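Local coordinates for probable alginate O-acetylase AlgJ (Pseudomonas putida, PDB 4O8V), which probably adds acetyl groups to mannuronate residues of alginate in the periplasm, working with AlgI and AlgF at the inner membrane, at residues Gln36-Thr48 against Phe288-Arg300. Residues are numbered along the deposited sequence; the frame is centred on the assembly and turned at random.
Sequences QENLALIRGVRDT and FDPQWIAQLKNSR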
loop_
_atom_site.group_PDB
_atom_site.type_symbol
_atom_site.label_atom_id
_atom_site.label_comp_id
_atom_site.label_asym_id
_atom_site.label_seq_id
_atom_site.Cartn_x
_atom_site.Cartn_y
_atom_site.Cartn_z
ATOM N N GLN A 36 -14.722 0.200 -11.526
ATOM C CA GLN A 36 -15.587 1.380 -11.548
ATOM C C GLN A 36 -16.101 1.661 -10.140
ATOM O O GLN A 36 -16.050 2.791 -9.642
ATOM C CB GLN A 36 -16.762 1.173 -12.519
ATOM C CG GLN A 36 -17.862 2.236 -12.446
ATOM C CD GLN A 36 -19.004 1.984 -13.428
ATOM O OE1 GLN A 36 -19.284 0.844 -13.806
ATOM N NE2 GLN A 36 -19.662 3.054 -13.845
ATOM N N GLU A 37 -16.570 0.603 -9.493
ATOM C CA GLU A 37 -17.249 0.725 -8.208
ATOM C C GLU A 37 -16.233 1.192 -7.155
ATOM O O GLU A 37 -16.468 2.170 -6.423
ATOM C CB GLU A 37 -17.902 -0.617 -7.849
ATOM C CG GLU A 37 -19.107 -0.545 -6.937
ATOM C CD GLU A 37 -20.256 0.339 -7.448
ATOM O OE1 GLU A 37 -20.438 0.496 -8.679
ATOM O OE2 GLU A 37 -20.993 0.874 -6.594
ATOM N N ASN A 38 -15.080 0.524 -7.112
ATOM C CA ASN A 38 -14.011 0.924 -6.201
ATOM C C ASN A 38 -13.512 2.354 -6.455
ATOM O O ASN A 38 -13.224 3.080 -5.504
ATOM C CB ASN A 38 -12.836 -0.053 -6.271
ATOM C CG ASN A 38 -13.124 -1.345 -5.543
ATOM O OD1 ASN A 38 -13.914 -1.373 -4.591
ATOM N ND2 ASN A 38 -12.504 -2.434 -5.998
ATOM N N LEU A 39 -13.410 2.771 -7.717
ATOM C CA LEU A 39 -12.977 4.136 -8.005
ATOM C C LEU A 39 -14.002 5.168 -7.525
ATOM O O LEU A 39 -13.626 6.257 -7.078
ATOM C CB LEU A 39 -12.733 4.323 -9.495
ATOM C CG LEU A 39 -11.454 3.633 -9.961
ATOM C CD1 LEU A 39 -11.498 3.331 -11.474
ATOM C CD2 LEU A 39 -10.220 4.458 -9.593
ATOM N N ALA A 40 -15.284 4.840 -7.647
ATOM C CA ALA A 40 -16.322 5.760 -7.177
ATOM C C ALA A 40 -16.223 5.899 -5.664
ATOM O O ALA A 40 -16.429 6.982 -5.108
ATOM C CB ALA A 40 -17.718 5.279 -7.597
ATOM N N LEU A 41 -15.876 4.810 -4.990
ATOM C CA LEU A 41 -15.673 4.871 -3.540
ATOM C C LEU A 41 -14.418 5.647 -3.159
ATOM O O LEU A 41 -14.430 6.421 -2.193
ATOM C CB LEU A 41 -15.636 3.465 -2.946
ATOM C CG LEU A 41 -17.014 2.802 -3.016
ATOM C CD1 LEU A 41 -16.913 1.324 -2.670
ATOM C CD2 LEU A 41 -17.957 3.536 -2.066
ATOM N N ILE A 42 -13.325 5.449 -3.895
ATOM C CA ILE A 42 -12.121 6.225 -3.649
ATOM C C ILE A 42 -12.370 7.727 -3.813
ATOM O O ILE A 42 -11.909 8.539 -3.009
ATOM C CB ILE A 42 -10.979 5.796 -4.608
ATOM C CG1 ILE A 42 -10.490 4.395 -4.245
ATOM C CG2 ILE A 42 -9.847 6.828 -4.606
ATOM C CD1 ILE A 42 -9.606 3.766 -5.346
ATOM N N ARG A 43 -13.099 8.087 -4.864
ATOM C CA ARG A 43 -13.431 9.475 -5.124
ATOM C C ARG A 43 -14.299 10.058 -3.993
ATOM O O ARG A 43 -14.118 11.212 -3.583
ATOM C CB ARG A 43 -14.143 9.599 -6.470
ATOM C CG ARG A 43 -14.442 11.024 -6.881
ATOM C CD ARG A 43 -15.827 11.151 -7.469
ATOM N NE ARG A 43 -16.012 10.381 -8.692
ATOM C CZ ARG A 43 -17.018 9.535 -8.900
ATOM N NH1 ARG A 43 -17.102 8.875 -10.051
ATOM N NH2 ARG A 43 -17.935 9.342 -7.960
ATOM N N GLY A 44 -15.226 9.258 -3.490
ATOM C CA GLY A 44 -16.082 9.697 -2.397
ATOM C C GLY A 44 -15.290 9.911 -1.122
ATOM O O GLY A 44 -15.544 10.840 -0.351
ATOM N N VAL A 45 -14.314 9.045 -0.901
ATOM C CA VAL A 45 -13.418 9.197 0.236
ATOM C C VAL A 45 -12.618 10.496 0.114
ATOM O O VAL A 45 -12.533 11.263 1.078
ATOM C CB VAL A 45 -12.468 7.995 0.364
ATOM C CG1 VAL A 45 -11.326 8.342 1.287
ATOM C CG2 VAL A 45 -13.252 6.755 0.859
ATOM N N ARG A 46 -12.054 10.753 -1.063
ATOM C CA ARG A 46 -11.333 12.003 -1.323
ATOM C C ARG A 46 -12.197 13.224 -1.007
ATOM O O ARG A 46 -11.734 14.186 -0.385
ATOM C CB ARG A 46 -10.872 12.074 -2.775
ATOM C CG ARG A 46 -10.191 13.377 -3.164
ATOM C CD ARG A 46 -10.995 14.119 -4.242
ATOM N NE ARG A 46 -10.358 15.363 -4.661
ATOM C CZ ARG A 46 -10.832 16.579 -4.396
ATOM N NH1 ARG A 46 -11.961 16.715 -3.718
ATOM N NH2 ARG A 46 -10.182 17.659 -4.819
ATOM N N ASP A 47 -13.446 13.188 -1.452
ATOM C CA ASP A 47 -14.333 14.332 -1.258
ATOM C C ASP A 47 -14.687 14.495 0.231
ATOM O O ASP A 47 -14.755 15.623 0.749
ATOM C CB ASP A 47 -15.614 14.175 -2.088
ATOM C CG ASP A 47 -15.376 14.302 -3.585
ATOM O OD1 ASP A 47 -14.269 14.712 -4.027
ATOM O OD2 ASP A 47 -16.323 13.999 -4.338
ATOM N N THR A 48 -14.921 13.373 0.909
ATOM C CA THR A 48 -15.231 13.375 2.343
ATOM C C THR A 48 -14.065 13.959 3.172
ATOM O O THR A 48 -14.267 14.816 4.044
ATOM C CB THR A 48 -15.548 11.951 2.833
ATOM O OG1 THR A 48 -16.727 11.476 2.181
ATOM C CG2 THR A 48 -15.748 11.911 4.340
ATOM N N PHE A 288 -21.705 -1.883 6.300
ATOM C CA PHE A 288 -21.941 -0.443 6.251
ATOM C C PHE A 288 -23.364 -0.075 5.856
ATOM O O PHE A 288 -24.032 -0.800 5.124
ATOM C CB PHE A 288 -20.949 0.211 5.297
ATOM C CG PHE A 288 -19.523 0.016 5.707
ATOM C CD1 PHE A 288 -18.951 0.836 6.664
ATOM C CD2 PHE A 288 -18.758 -1.007 5.154
ATOM C CE1 PHE A 288 -17.631 0.649 7.054
ATOM C CE2 PHE A 288 -17.441 -1.198 5.548
ATOM C CZ PHE A 288 -16.883 -0.361 6.496
ATOM N N ASP A 289 -23.828 1.054 6.378
ATOM C CA ASP A 289 -25.153 1.584 6.047
ATOM C C ASP A 289 -25.212 1.908 4.546
ATOM O O ASP A 289 -24.383 2.676 4.054
ATOM C CB ASP A 289 -25.425 2.842 6.892
ATOM C CG ASP A 289 -26.841 3.361 6.748
ATOM O OD1 ASP A 289 -27.556 2.907 5.839
ATOM O OD2 ASP A 289 -27.235 4.242 7.548
ATOM N N PRO A 290 -26.185 1.339 3.814
ATOM C CA PRO A 290 -26.231 1.663 2.383
ATOM C C PRO A 290 -26.382 3.165 2.100
ATOM O O PRO A 290 -25.879 3.654 1.086
ATOM C CB PRO A 290 -27.452 0.884 1.888
ATOM C CG PRO A 290 -28.270 0.620 3.124
ATOM C CD PRO A 290 -27.257 0.399 4.192
ATOM N N GLN A 291 -27.038 3.890 2.998
ATOM C CA GLN A 291 -27.183 5.326 2.822
ATOM C C GLN A 291 -25.827 6.013 2.798
ATOM O O GLN A 291 -25.613 6.969 2.045
ATOM C CB GLN A 291 -28.054 5.919 3.927
ATOM C CG GLN A 291 -29.491 5.627 3.756
ATOM C CD GLN A 291 -30.360 6.666 4.415
ATOM O OE1 GLN A 291 -29.883 7.489 5.197
ATOM N NE2 GLN A 291 -31.638 6.651 4.090
ATOM N N TRP A 292 -24.901 5.521 3.614
ATOM C CA TRP A 292 -23.583 6.118 3.660
ATOM C C TRP A 292 -22.771 5.742 2.433
ATOM O O TRP A 292 -22.048 6.569 1.870
ATOM C CB TRP A 292 -22.845 5.709 4.922
ATOM C CG TRP A 292 -21.561 6.455 5.034
ATOM C CD1 TRP A 292 -21.381 7.810 4.914
ATOM C CD2 TRP A 292 -20.274 5.899 5.271
ATOM N NE1 TRP A 292 -20.052 8.124 5.061
ATOM C CE2 TRP A 292 -19.351 6.968 5.286
ATOM C CE3 TRP A 292 -19.808 4.600 5.467
ATOM C CZ2 TRP A 292 -17.990 6.772 5.500
ATOM C CZ3 TRP A 292 -18.462 4.410 5.677
ATOM C CH2 TRP A 292 -17.567 5.491 5.695
ATOM N N ILE A 293 -22.914 4.494 1.992
ATOM C CA ILE A 293 -22.244 4.061 0.784
ATOM C C ILE A 293 -22.713 4.938 -0.374
ATOM O O ILE A 293 -21.896 5.384 -1.180
ATOM C CB ILE A 293 -22.510 2.565 0.492
ATOM C CG1 ILE A 293 -21.820 1.712 1.564
ATOM C CG2 ILE A 293 -22.028 2.194 -0.921
ATOM C CD1 ILE A 293 -22.163 0.230 1.495
ATOM N N ALA A 294 -24.017 5.211 -0.418
ATOM C CA ALA A 294 -24.616 6.019 -1.469
ATOM C C ALA A 294 -24.027 7.426 -1.490
ATOM O O ALA A 294 -23.776 7.985 -2.559
ATOM C CB ALA A 294 -26.136 6.100 -1.291
ATOM N N GLN A 295 -23.832 7.993 -0.304
ATOM C CA GLN A 295 -23.287 9.345 -0.173
ATOM C C GLN A 295 -21.888 9.439 -0.769
ATOM O O GLN A 295 -21.556 10.397 -1.474
ATOM C CB GLN A 295 -23.248 9.764 1.296
ATOM C CG GLN A 295 -24.597 10.052 1.885
ATOM C CD GLN A 295 -24.490 10.805 3.189
ATOM O OE1 GLN A 295 -23.386 11.096 3.661
ATOM N NE2 GLN A 295 -25.636 11.133 3.778
ATOM N N LEU A 296 -21.084 8.424 -0.480
ATOM C CA LEU A 296 -19.713 8.350 -0.959
ATOM C C LEU A 296 -19.675 8.294 -2.480
ATOM O O LEU A 296 -18.898 8.998 -3.113
ATOM C CB LEU A 296 -18.997 7.125 -0.367
ATOM C CG LEU A 296 -18.531 7.201 1.091
ATOM C CD1 LEU A 296 -18.037 5.846 1.589
ATOM C CD2 LEU A 296 -17.421 8.239 1.231
ATOM N N LYS A 297 -20.533 7.473 -3.074
ATOM C CA LYS A 297 -20.499 7.306 -4.519
ATOM C C LYS A 297 -21.079 8.511 -5.241
ATOM O O LYS A 297 -20.724 8.782 -6.385
ATOM C CB LYS A 297 -21.241 6.032 -4.920
ATOM C CG LYS A 297 -20.524 4.739 -4.521
ATOM C CD LYS A 297 -21.395 3.522 -4.830
ATOM C CE LYS A 297 -22.137 3.725 -6.144
ATOM N NZ LYS A 297 -22.898 2.529 -6.591
ATOM N N ASN A 298 -21.970 9.239 -4.572
ATOM C CA ASN A 298 -22.678 10.349 -5.206
ATOM C C ASN A 298 -22.123 11.707 -4.810
ATOM O O ASN A 298 -22.801 12.720 -4.974
ATOM C CB ASN A 298 -24.172 10.312 -4.859
ATOM C CG ASN A 298 -24.849 9.033 -5.304
ATOM O OD1 ASN A 298 -24.278 8.238 -6.053
ATOM N ND2 ASN A 298 -26.085 8.832 -4.853
ATOM N N SER A 299 -20.895 11.730 -4.298
ATOM C CA SER A 299 -20.325 12.951 -3.718
ATOM C C SER A 299 -20.163 14.089 -4.728
ATOM O O SER A 299 -20.032 15.250 -4.335
ATOM C CB SER A 299 -18.973 12.650 -3.071
ATOM O OG SER A 299 -18.043 12.170 -4.024
ATOM N N ARG A 300 -20.168 13.759 -6.018
ATOM C CA ARG A 300 -20.092 14.773 -7.070
ATOM C C ARG A 300 -21.490 15.171 -7.543
ATOM O O ARG A 300 -22.458 14.445 -7.316
ATOM C CB ARG A 300 -19.266 14.266 -8.253
ATOM C CG ARG A 300 -17.847 13.846 -7.895
ATOM C CD ARG A 300 -16.938 15.042 -7.664
ATOM N NE ARG A 300 -15.716 14.685 -6.940
ATOM C CZ ARG A 300 -14.520 14.507 -7.502
ATOM N NH1 ARG A 300 -14.367 14.645 -8.815
ATOM N NH2 ARG A 300 -13.472 14.198 -6.743
#
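The Arg300 guanidinium carries the aliphatic chain of Arg43 on one face, Arg43 CG lying 3.3 Å above the plane, and meets the Asp47 carboxylate at its edge. The Arg43 guanidinium, with Ala40 CA over one face, turns its edge to Lys297 O. Arg300 grips side-on: Arg300 NE donates to Asp47 OD2 (2.8 Å) and Arg300 NH2 to Asp47 OD1 (2.9 Å), each on the syn side. The two planes lie 31° apart. From the anti side and tilted out of the carboxylate plane, Ser299 OG donates to OD2 and Arg46 NH1 to OD1, so each oxygen has two donors, which probably favours the charged carboxylate. Ala95 and Asn96, just after helix 84-94, accept from Arg300, and Asn96 also from Arg46; Gln50, farther along helix 31-51, takes Arg46 NH1. Gly44 brings the backbones together: Gly44 CA makes a CH...O contact of 3.0 Å with Leu296 O. Leu296 is a knob among Leu41, Gly44, Val45 and Thr48, Leu296 CD2 lying 3.4 Å from Thr48 OG1. Lys297 CG packs on Leu41 CD2 (3.8 Å); the chain then bends at chi3 (38°), bringing NZ to the syn lone pair of Glu37 OE2, a salt bridge. Away from the catalytic residues inferred for this SGNH-hydrolase-like domain, the axes of 290-297 and 36-48, part of helix 31-51, cross at 84°, a near-perpendicular helix pair with knob-into-hole packing at a glycine.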